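Local coordinates for malonyl CoA-acyl carrier protein transacylase (Burkholderia pseudomallei 1710b, PDB 3EZO) that probably transfers the malonyl group from malonyl-CoA to holo acyl carrier protein, releasing CoA and supplying malonyl-ACP for fatty acid synthesis, at residues 36-41 with 79-84; 67-72 with 97-102; 116-121 with 219-224; 163-168 with 172-177. One frame throughout, in Å; residues are numbered along the deposited sequence.

Contact 1: residues 36-41 with 79-84; sequences RETLDE and CYRAWQ
Arg81 reaches from helix 65-85 to Thr38 and Glu41 on helix 33-46, and its guanidinium group does nearly all the work of joining the two. The backbones stay well apart, the closest CA atoms, those of Thr38 and Arg81, being 8.1 Å from each other, so the gap is bridged by a long side chain rather than filled by interlocking ones. Arg81 leaves its helix with CG anti to the carbonyl carbon (chi1 -81°) and runs extended as far as NE, which carries the flat head group across. Both partners lie at the edge of that group and in its plane. Glu41, also extended, comes in at about a right angle to the arginine and offers a single oxygen to two nitrogens: OE1 is 2.8 Å from Arg81 NH2, which it meets with its syn lone pair, and 2.8 Å from Arg81 NH1, which approaches nearly along the C-O bond. Carboxylate and guanidinium are almost coplanar, 20° apart. NH1 has a second acceptor in Thr38 OG1, 3.1 Å away, and this bond is the straighter one, with an angle of 168° at the hydrogen. The threonine oxygen is also hydrogen-bonded to the carbonyl of Val34, one turn earlier in its own helix. Phe113 of helix 113-128 packs against all three side chains. A salt bridge gripping one carboxylate oxygen from two nitrogens, with a hydroxyl beside it, suggests a directional, partly electrostatic link between the helices, in which three in-plane bonds fix the rotation of the arginine head.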
# COMPACT_ATOMS: atom_id res chain seq x y z
N ARG A 36 1.87 -7.40 -20.97
CA ARG A 36 2.25 -8.78 -21.19
C ARG A 36 3.69 -9.11 -20.73
O ARG A 36 3.92 -10.16 -20.13
CB ARG A 36 2.11 -9.15 -22.68
CG ARG A 36 0.66 -9.10 -23.20
CD ARG A 36 0.63 -9.83 -24.56
NE ARG A 36 -0.66 -9.80 -25.21
CZ ARG A 36 -1.02 -10.58 -26.24
NH1 ARG A 36 -0.17 -11.44 -26.75
NH2 ARG A 36 -2.23 -10.47 -26.77
N GLU A 37 4.64 -8.22 -21.01
CA GLU A 37 6.02 -8.46 -20.67
C GLU A 37 6.23 -8.37 -19.16
O GLU A 37 7.06 -9.08 -18.62
CB GLU A 37 6.94 -7.48 -21.40
CG GLU A 37 6.90 -7.59 -22.93
CD GLU A 37 7.75 -6.53 -23.67
OE1 GLU A 37 7.51 -5.26 -23.62
OE2 GLU A 37 8.70 -7.01 -24.28
N THR A 38 5.49 -7.50 -18.49
CA THR A 38 5.55 -7.36 -17.04
C THR A 38 5.00 -8.60 -16.31
O THR A 38 5.60 -9.08 -15.32
CB THR A 38 4.79 -6.13 -16.58
OG1 THR A 38 5.35 -5.01 -17.25
CG2 THR A 38 4.93 -5.95 -15.04
N LEU A 39 3.90 -9.12 -16.82
CA LEU A 39 3.33 -10.39 -16.29
C LEU A 39 4.27 -11.54 -16.55
O LEU A 39 4.41 -12.42 -15.71
CB LEU A 39 1.97 -10.68 -16.92
CG LEU A 39 0.91 -9.71 -16.47
CD1 LEU A 39 -0.40 -9.80 -17.34
CD2 LEU A 39 0.58 -9.89 -14.97
N ASP A 40 4.95 -11.51 -17.70
CA ASP A 40 5.94 -12.56 -17.98
C ASP A 40 7.10 -12.47 -17.02
O ASP A 40 7.57 -13.49 -16.51
CB ASP A 40 6.46 -12.49 -19.40
CG ASP A 40 5.49 -13.12 -20.41
OD1 ASP A 40 4.93 -14.19 -20.10
OD2 ASP A 40 5.33 -12.56 -21.52
N GLU A 41 7.57 -11.25 -16.79
CA GLU A 41 8.71 -11.05 -15.88
C GLU A 41 8.35 -11.52 -14.47
O GLU A 41 9.13 -12.21 -13.80
CB GLU A 41 9.14 -9.57 -15.89
CG GLU A 41 10.24 -9.26 -14.89
CD GLU A 41 10.82 -7.81 -14.97
OE1 GLU A 41 10.26 -6.90 -15.66
OE2 GLU A 41 11.89 -7.64 -14.33
N CYS A 79 0.84 -1.05 -14.83
CA CYS A 79 0.11 0.14 -15.21
C CYS A 79 1.06 1.32 -15.40
O CYS A 79 0.85 2.17 -16.30
CB CYS A 79 -0.95 0.49 -14.18
SG CYS A 79 -2.39 -0.57 -14.12
N TYR A 80 2.11 1.36 -14.60
CA TYR A 80 3.14 2.39 -14.72
C TYR A 80 3.91 2.24 -16.01
O TYR A 80 4.15 3.23 -16.70
CB TYR A 80 4.10 2.42 -13.51
CG TYR A 80 5.06 3.61 -13.54
CD1 TYR A 80 4.60 4.87 -13.25
CD2 TYR A 80 6.38 3.48 -13.93
CE1 TYR A 80 5.42 5.97 -13.29
CE2 TYR A 80 7.23 4.58 -13.98
CZ TYR A 80 6.74 5.82 -13.67
OH TYR A 80 7.53 6.95 -13.71
N ARG A 81 4.31 1.01 -16.33
CA ARG A 81 5.01 0.73 -17.57
C ARG A 81 4.11 1.07 -18.80
O ARG A 81 4.61 1.58 -19.79
CB ARG A 81 5.54 -0.72 -17.60
CG ARG A 81 6.85 -0.96 -16.85
CD ARG A 81 7.28 -2.40 -16.91
NE ARG A 81 8.64 -2.67 -16.44
CZ ARG A 81 9.12 -3.90 -16.22
NH1 ARG A 81 8.33 -4.95 -16.36
NH2 ARG A 81 10.35 -4.11 -15.81
N ALA A 82 2.80 0.82 -18.74
CA ALA A 82 1.85 1.21 -19.83
C ALA A 82 1.78 2.72 -19.99
O ALA A 82 1.66 3.26 -21.12
CB ALA A 82 0.47 0.67 -19.54
N TRP A 83 1.78 3.42 -18.86
CA TRP A 83 1.81 4.88 -18.88
C TRP A 83 3.03 5.36 -19.68
O TRP A 83 2.91 6.19 -20.56
CB TRP A 83 1.78 5.43 -17.46
CG TRP A 83 2.04 6.89 -17.31
CD1 TRP A 83 3.21 7.47 -17.05
CD2 TRP A 83 1.07 7.95 -17.40
NE1 TRP A 83 3.07 8.83 -16.94
CE2 TRP A 83 1.76 9.15 -17.16
CE3 TRP A 83 -0.29 7.99 -17.66
CZ2 TRP A 83 1.13 10.38 -17.17
CZ3 TRP A 83 -0.92 9.20 -17.67
CH2 TRP A 83 -0.21 10.40 -17.42
N GLN A 84 4.20 4.79 -19.40
CA GLN A 84 5.44 5.15 -20.11
C GLN A 84 5.40 4.82 -21.61
O GLN A 84 5.83 5.67 -22.41
CB GLN A 84 6.66 4.46 -19.50
CG GLN A 84 7.04 4.94 -18.10
CD GLN A 84 8.14 4.07 -17.50
OE1 GLN A 84 7.93 2.88 -17.29
NE2 GLN A 84 9.30 4.66 -17.22

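Contact 2: residues 67-72 with 97-102; sequences NTQPVM and HSLGEY
Leu99 points its branched end at the backbone of helix 65-85, where it meets Gln69 and Met72. With CG anti to the backbone N, the leucine projects straight from the first turn of its own helix, and its two methyls divide between the neighbours. CD1 lies 3.6 Å from Gln69 O and 3.8 Å from Met72 CB, touching one residue through its carbonyl and the other at the root of its side chain. CD2 turns to the glutamine side chain, 4.0 Å from Gln69 CB and 3.9 Å from Gln69 OE1. The two chains run at a slant to each other, the glutamine passing the leucine branch along its aliphatic part. Met72 begins by heading for the leucine but bends at both chi2 (-53°) and chi3 (-61°), so that its sulfur and terminal methyl lead off and CB alone makes the contact. The leucine directly follows Ser98, the predicted nucleophile, in a tight turn from strand 93-96 into helix 99-107 that fits the nucleophile elbow of the GxSxG pattern. Ser98 has the strained backbone expected there, with a positive phi of 62°, and its OG is hydrogen-bonded to NE2 of His207, the other predicted active-site residue. Gln69 belongs to the same neighbourhood: its amide nitrogen is bonded to Gln18, while OE1 accepts from NH1 of Arg123, whose NH2 reaches Ser98 OG. Val120 of helix 113-128 packs against Leu99 as well.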
# COMPACT_ATOMS: atom_id res chain seq x y z
N ASN A 67 0.42 -14.08 -2.26
CA ASN A 67 0.13 -13.78 -3.66
C ASN A 67 -0.30 -12.34 -3.82
O ASN A 67 0.12 -11.68 -4.77
CB ASN A 67 -1.04 -14.63 -4.20
CG ASN A 67 -0.65 -16.03 -4.46
OD1 ASN A 67 0.53 -16.34 -4.73
ND2 ASN A 67 -1.65 -16.91 -4.45
N THR A 68 -1.16 -11.85 -2.94
CA THR A 68 -1.71 -10.51 -3.07
C THR A 68 -0.58 -9.45 -3.17
O THR A 68 -0.65 -8.57 -4.01
CB THR A 68 -2.72 -10.17 -1.95
OG1 THR A 68 -3.66 -11.22 -1.80
CG2 THR A 68 -3.47 -8.90 -2.28
N GLN A 69 0.47 -9.55 -2.33
CA GLN A 69 1.50 -8.50 -2.31
C GLN A 69 2.29 -8.44 -3.65
O GLN A 69 2.32 -7.39 -4.29
CB GLN A 69 2.39 -8.63 -1.07
CG GLN A 69 1.64 -8.24 0.21
CD GLN A 69 2.52 -7.95 1.39
OE1 GLN A 69 3.69 -7.60 1.24
NE2 GLN A 69 1.95 -8.10 2.58
N PRO A 70 2.83 -9.57 -4.11
CA PRO A 70 3.43 -9.53 -5.47
C PRO A 70 2.43 -9.27 -6.62
O PRO A 70 2.80 -8.64 -7.59
CB PRO A 70 4.14 -10.87 -5.60
CG PRO A 70 3.79 -11.71 -4.33
CD PRO A 70 3.05 -10.86 -3.39
N VAL A 71 1.19 -9.71 -6.49
CA VAL A 71 0.17 -9.39 -7.46
C VAL A 71 -0.08 -7.88 -7.57
O VAL A 71 -0.23 -7.34 -8.68
CB VAL A 71 -1.16 -10.15 -7.20
CG1 VAL A 71 -2.31 -9.47 -7.93
CG2 VAL A 71 -1.03 -11.65 -7.60
N MET A 72 -0.14 -7.19 -6.42
CA MET A 72 -0.46 -5.78 -6.44
C MET A 72 0.73 -4.91 -6.89
O MET A 72 0.52 -3.85 -7.48
CB MET A 72 -1.01 -5.27 -5.10
CG MET A 72 -2.45 -5.58 -4.85
SD MET A 72 -3.55 -5.06 -6.15
CE MET A 72 -3.31 -3.25 -6.22
N HIS A 97 0.71 3.07 -0.65
CA HIS A 97 0.09 2.71 0.60
C HIS A 97 0.50 1.29 0.99
O HIS A 97 0.04 0.29 0.38
CB HIS A 97 -1.42 2.86 0.47
CG HIS A 97 -2.16 2.76 1.76
ND1 HIS A 97 -2.16 1.61 2.54
CD2 HIS A 97 -2.92 3.66 2.42
CE1 HIS A 97 -2.91 1.81 3.60
NE2 HIS A 97 -3.39 3.05 3.55
N SER A 98 1.41 1.23 2.00
CA SER A 98 1.95 0.00 2.59
C SER A 98 2.69 -0.77 1.50
O SER A 98 3.80 -0.37 1.11
CB SER A 98 0.85 -0.78 3.36
OG SER A 98 1.35 -2.02 3.85
N LEU A 99 2.13 -1.87 0.99
CA LEU A 99 2.77 -2.60 -0.12
C LEU A 99 3.09 -1.66 -1.29
O LEU A 99 4.12 -1.78 -1.89
CB LEU A 99 1.86 -3.73 -0.62
CG LEU A 99 2.35 -4.62 -1.78
CD1 LEU A 99 2.04 -3.96 -3.15
CD2 LEU A 99 3.82 -4.97 -1.66
N GLY A 100 2.21 -0.73 -1.58
CA GLY A 100 2.39 0.21 -2.67
C GLY A 100 3.63 1.08 -2.60
O GLY A 100 4.05 1.66 -3.63
N GLU A 101 4.23 1.18 -1.41
CA GLU A 101 5.48 1.95 -1.26
C GLU A 101 6.60 1.28 -2.03
O GLU A 101 7.52 1.92 -2.55
CB GLU A 101 5.86 2.08 0.24
CG GLU A 101 7.13 2.88 0.47
CD GLU A 101 7.19 3.51 1.87
OE1 GLU A 101 6.21 4.17 2.25
OE2 GLU A 101 8.23 3.36 2.55
N TYR A 102 6.53 -0.04 -2.10
CA TYR A 102 7.47 -0.82 -2.87
C TYR A 102 7.37 -0.51 -4.35
O TYR A 102 8.36 -0.34 -5.01
CB TYR A 102 7.26 -2.31 -2.60
CG TYR A 102 7.72 -2.71 -1.20
CD1 TYR A 102 8.95 -3.34 -1.02
CD2 TYR A 102 7.00 -2.37 -0.09
CE1 TYR A 102 9.40 -3.69 0.24
CE2 TYR A 102 7.45 -2.71 1.21
CZ TYR A 102 8.66 -3.37 1.36
OH TYR A 102 9.12 -3.74 2.61

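Contact 3: residues 116-121 with 219-224; sequences ALPLVR and REYLAG
Tyr221 extends its ring from helix 212-223 to Pro118 and Leu119 of helix 113-128. Its CG is anti to the backbone N (chi1 -171°), which sends the ring straight across a gap whose short helical axes approach no closer than 11.1 Å. The phenol oxygen ends against the backbone joining the two residues, with Tyr221 OH 3.4 Å from Pro118 C and 3.5 Å from Leu119 N. It also sits by the proline ring, 3.6 Å from Pro118 CB, with the tyrosine and proline side chains at about a right angle. Further back along the ring, Tyr221 CD2 lies 3.6 Å from Leu119 CD1, the methyl approaching obliquely. The two helices run nearly antiparallel, at 168°, and form part of the helical packing of the acyl transferase domain, well away from its predicted catalytic residues. Leu119 carries its branch toward the facing helix with CG anti to the backbone N (chi1 168°), although the side chain sets off along the interface. Leu222 does much the same from the other side, its tip swinging in until Leu222 CD2 is 3.6 Å from Leu119 CD1. The same Leu119 methyl therefore touches both Tyr221 and Leu222. Phe122, one residue beyond this part of helix 113-128, stacks with the Tyr221 ring, while Tyr102 of helix 99-107 packs on Leu119.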
# COMPACT_ATOMS: atom_id res chain seq x y z
N ALA A 116 12.19 -6.52 -6.70
CA ALA A 116 11.05 -6.19 -5.87
C ALA A 116 10.08 -7.38 -5.73
O ALA A 116 9.36 -7.50 -4.74
CB ALA A 116 10.32 -4.95 -6.39
N LEU A 117 10.09 -8.27 -6.71
CA LEU A 117 9.14 -9.37 -6.75
C LEU A 117 9.35 -10.36 -5.58
O LEU A 117 8.46 -10.52 -4.76
CB LEU A 117 9.13 -10.02 -8.15
CG LEU A 117 8.39 -9.21 -9.22
CD1 LEU A 117 8.94 -9.50 -10.64
CD2 LEU A 117 6.86 -9.42 -9.14
N PRO A 118 10.55 -10.99 -5.46
CA PRO A 118 10.75 -11.88 -4.31
C PRO A 118 10.81 -11.11 -2.97
O PRO A 118 10.52 -11.68 -1.92
CB PRO A 118 12.05 -12.59 -4.62
CG PRO A 118 12.80 -11.61 -5.60
CD PRO A 118 11.70 -10.98 -6.38
N LEU A 119 11.09 -9.80 -3.01
CA LEU A 119 11.14 -9.00 -1.79
C LEU A 119 9.76 -8.91 -1.18
O LEU A 119 9.62 -9.12 0.01
CB LEU A 119 11.73 -7.60 -2.07
CG LEU A 119 11.63 -6.47 -1.01
CD1 LEU A 119 12.23 -6.81 0.38
CD2 LEU A 119 12.29 -5.16 -1.57
N VAL A 120 8.73 -8.61 -1.98
CA VAL A 120 7.40 -8.45 -1.45
C VAL A 120 6.74 -9.79 -1.14
O VAL A 120 5.93 -9.87 -0.23
CB VAL A 120 6.49 -7.54 -2.29
CG1 VAL A 120 7.21 -6.22 -2.53
CG2 VAL A 120 6.07 -8.24 -3.61
N ARG A 121 7.10 -10.84 -1.88
CA ARG A 121 6.70 -12.20 -1.48
C ARG A 121 7.22 -12.52 -0.08
O ARG A 121 6.48 -12.97 0.81
CB ARG A 121 7.23 -13.23 -2.46
CG ARG A 121 6.80 -14.65 -2.16
CD ARG A 121 7.18 -15.58 -3.32
NE ARG A 121 8.64 -15.61 -3.51
CZ ARG A 121 9.29 -16.38 -4.39
NH1 ARG A 121 8.65 -17.20 -5.19
NH2 ARG A 121 10.60 -16.30 -4.45
N ARG A 219 14.77 -6.65 7.72
CA ARG A 219 16.09 -6.04 7.82
C ARG A 219 17.17 -6.98 7.30
O ARG A 219 18.05 -6.58 6.54
CB ARG A 219 16.41 -5.59 9.26
CG ARG A 219 17.66 -4.80 9.32
CD ARG A 219 18.10 -4.50 10.76
NE ARG A 219 17.13 -3.63 11.47
CZ ARG A 219 16.25 -4.01 12.39
NH1 ARG A 219 16.07 -5.29 12.73
NH2 ARG A 219 15.48 -3.10 12.95
N GLU A 220 17.10 -8.25 7.71
CA GLU A 220 18.04 -9.26 7.22
C GLU A 220 17.91 -9.43 5.72
O GLU A 220 18.91 -9.44 4.99
CB GLU A 220 17.79 -10.62 7.88
CG GLU A 220 18.06 -10.61 9.35
CD GLU A 220 17.66 -11.93 10.04
OE1 GLU A 220 16.94 -12.78 9.44
OE2 GLU A 220 18.10 -12.08 11.22
N TYR A 221 16.68 -9.53 5.23
CA TYR A 221 16.46 -9.69 3.78
C TYR A 221 16.96 -8.48 2.98
O TYR A 221 17.68 -8.62 2.01
CB TYR A 221 14.97 -9.97 3.46
CG TYR A 221 14.74 -10.35 2.01
CD1 TYR A 221 14.51 -11.68 1.64
CD2 TYR A 221 14.74 -9.38 1.02
CE1 TYR A 221 14.32 -12.02 0.26
CE2 TYR A 221 14.53 -9.71 -0.32
CZ TYR A 221 14.32 -11.01 -0.69
OH TYR A 221 14.11 -11.27 -2.04
N LEU A 222 16.60 -7.28 3.40
CA LEU A 222 17.02 -6.07 2.68
C LEU A 222 18.52 -5.85 2.68
O LEU A 222 19.01 -5.17 1.81
CB LEU A 222 16.30 -4.83 3.22
CG LEU A 222 14.83 -4.78 2.79
CD1 LEU A 222 13.98 -3.92 3.68
CD2 LEU A 222 14.72 -4.33 1.31
N ALA A 223 19.24 -6.44 3.64
CA ALA A 223 20.70 -6.38 3.65
C ALA A 223 21.33 -6.85 2.33
O ALA A 223 22.39 -6.36 1.91
CB ALA A 223 21.28 -7.20 4.84
N GLY A 224 20.68 -7.82 1.68
CA GLY A 224 21.17 -8.32 0.42
C GLY A 224 20.53 -7.71 -0.81
O GLY A 224 20.80 -8.19 -1.90

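Contact 4: residues 163-168 with 172-177; sequences EAVNFN and QVVIAG
Strands 163-168 and 172-176 run antiparallel with a strong twist, their short axes at 135°, and six backbone hydrogen bonds hold them together across one irregularity. Glu163 and Ala176 bond in both directions, and beyond them the register slips by one residue: Val165 N and Asn166 N both donate to Val174 O, at 2.8 Å and 3.1 Å respectively. The carbonyl of Asn166 then receives Val174 N, and the last bond runs from Asn168 N to Gln172 O.

On one face Ala164, Phe167, Val173 and Ile175 gather. Here Val173 CG1 touches both Ala164 CB, at 4.0 Å, and Phe167 CD1, at 4.1 Å, with the phenyl ring and the valine side by side and pointing the same way. Asn166 and Val174 pair likewise on the other face, their CB atoms 3.7 Å apart. Val165 sits in the bulge, and its chi1 of -53° places CG2 between the backbone N and the carbonyl carbon. That methyl presses on Ala176, with Val165 CG2 only 3.5 Å from Ala176 CB, tighter than usual for two carbons. At the far end Asn168 ND2 lies 3.8 Å from Val174 CG2, while its OD1 is bonded to His97.

Val165 also packs against His207, a predicted active-site residue, and Glu163 bonds to Ser209 nearby. Two residues facing one make this a classic beta bulge, set in a beta hairpin at the border of the four-stranded antiparallel sheet, whose bulged strand lies beside the predicted active site.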
# COMPACT_ATOMS: atom_id res chain seq x y z
N GLU A 163 -3.60 -0.37 18.52
CA GLU A 163 -3.01 0.89 18.05
C GLU A 163 -3.69 1.37 16.78
O GLU A 163 -4.22 0.55 16.05
CB GLU A 163 -1.51 0.69 17.73
CG GLU A 163 -0.65 0.37 18.96
CD GLU A 163 0.69 -0.28 18.60
OE1 GLU A 163 0.93 -0.62 17.40
OE2 GLU A 163 1.51 -0.45 19.54
N ALA A 164 -3.64 2.68 16.53
CA ALA A 164 -4.15 3.24 15.27
C ALA A 164 -3.01 3.16 14.24
O ALA A 164 -1.94 3.74 14.43
CB ALA A 164 -4.64 4.65 15.47
N VAL A 165 -3.20 2.36 13.20
CA VAL A 165 -2.07 1.95 12.33
C VAL A 165 -2.15 2.35 10.85
O VAL A 165 -1.16 2.23 10.17
CB VAL A 165 -1.78 0.41 12.46
CG1 VAL A 165 -1.59 0.00 13.95
CG2 VAL A 165 -2.87 -0.47 11.76
N ASN A 166 -3.33 2.74 10.36
CA ASN A 166 -3.50 3.34 9.01
C ASN A 166 -4.35 4.58 9.11
O ASN A 166 -5.55 4.50 9.41
CB ASN A 166 -4.25 2.43 8.04
CG ASN A 166 -3.44 1.20 7.57
OD1 ASN A 166 -2.32 0.89 8.03
ND2 ASN A 166 -4.04 0.49 6.67
N PHE A 167 -3.74 5.73 8.83
CA PHE A 167 -4.45 6.97 8.70
C PHE A 167 -4.71 7.26 7.22
O PHE A 167 -3.86 7.82 6.53
CB PHE A 167 -3.63 8.08 9.38
CG PHE A 167 -3.35 7.81 10.83
CD1 PHE A 167 -4.33 7.97 11.77
CD2 PHE A 167 -2.11 7.35 11.24
CE1 PHE A 167 -4.06 7.70 13.13
CE2 PHE A 167 -1.84 7.09 12.58
CZ PHE A 167 -2.81 7.26 13.51
N ASN A 168 -5.93 6.91 6.76
CA ASN A 168 -6.28 6.80 5.35
C ASN A 168 -6.99 8.00 4.78
O ASN A 168 -6.71 8.40 3.65
CB ASN A 168 -7.15 5.55 5.15
CG ASN A 168 -6.34 4.29 5.29
OD1 ASN A 168 -5.10 4.35 5.30
ND2 ASN A 168 -7.00 3.17 5.43
N GLN A 172 -11.35 8.22 8.75
CA GLN A 172 -11.16 6.87 8.27
C GLN A 172 -9.79 6.31 8.76
O GLN A 172 -8.73 6.70 8.27
CB GLN A 172 -11.29 6.91 6.76
CG GLN A 172 -11.07 5.63 6.10
CD GLN A 172 -11.64 5.60 4.64
OE1 GLN A 172 -12.39 6.49 4.19
NE2 GLN A 172 -11.26 4.56 3.92
N VAL A 173 -9.86 5.43 9.76
CA VAL A 173 -8.68 4.95 10.47
C VAL A 173 -8.78 3.46 10.68
O VAL A 173 -9.83 2.95 11.08
CB VAL A 173 -8.46 5.70 11.82
CG1 VAL A 173 -7.21 5.20 12.52
CG2 VAL A 173 -8.45 7.21 11.59
N VAL A 174 -7.71 2.75 10.37
CA VAL A 174 -7.62 1.35 10.67
C VAL A 174 -6.76 1.16 11.91
O VAL A 174 -5.68 1.73 12.03
CB VAL A 174 -7.04 0.55 9.47
CG1 VAL A 174 -6.78 -0.94 9.79
CG2 VAL A 174 -7.98 0.72 8.15
N ILE A 175 -7.21 0.30 12.81
CA ILE A 175 -6.46 -0.07 14.02
C ILE A 175 -6.04 -1.53 13.94
O ILE A 175 -6.59 -2.29 13.15
CB ILE A 175 -7.33 0.18 15.30
CG1 ILE A 175 -8.53 -0.78 15.37
CG2 ILE A 175 -7.83 1.65 15.28
CD1 ILE A 175 -9.35 -0.76 16.76
N ALA A 176 -5.09 -1.89 14.77
CA ALA A 176 -4.48 -3.21 14.75
C ALA A 176 -3.88 -3.53 16.11
O ALA A 176 -3.43 -2.63 16.82
CB ALA A 176 -3.41 -3.31 13.66
N GLY A 177 -3.87 -4.81 16.46
CA GLY A 177 -3.29 -5.30 17.75
C GLY A 177 -3.87 -6.64 18.12
O GLY A 177 -4.21 -7.44 17.24

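From the N terminus, contact 1 joins helix 33-46 to the end of helix 65-85, closing a largely helical loop. Contact 2 starts inside that loop and ends beyond it, so the two cross, sharing helix 65-85 while their nearest atoms stay about 7 Å apart. Contact 3 follows in series and closes the longest loop, with the short hairpin of contact 4 nested inside it. Val120 and Leu119 touch residues of contact 2, and Leu117 touches Glu41, making helix 113-128 a common neighbour. Contact 4 lies across the chain's centre from contact 1 but meets contact 2 through His97 and Asn168, linking the antiparallel sheet to the predicted active site.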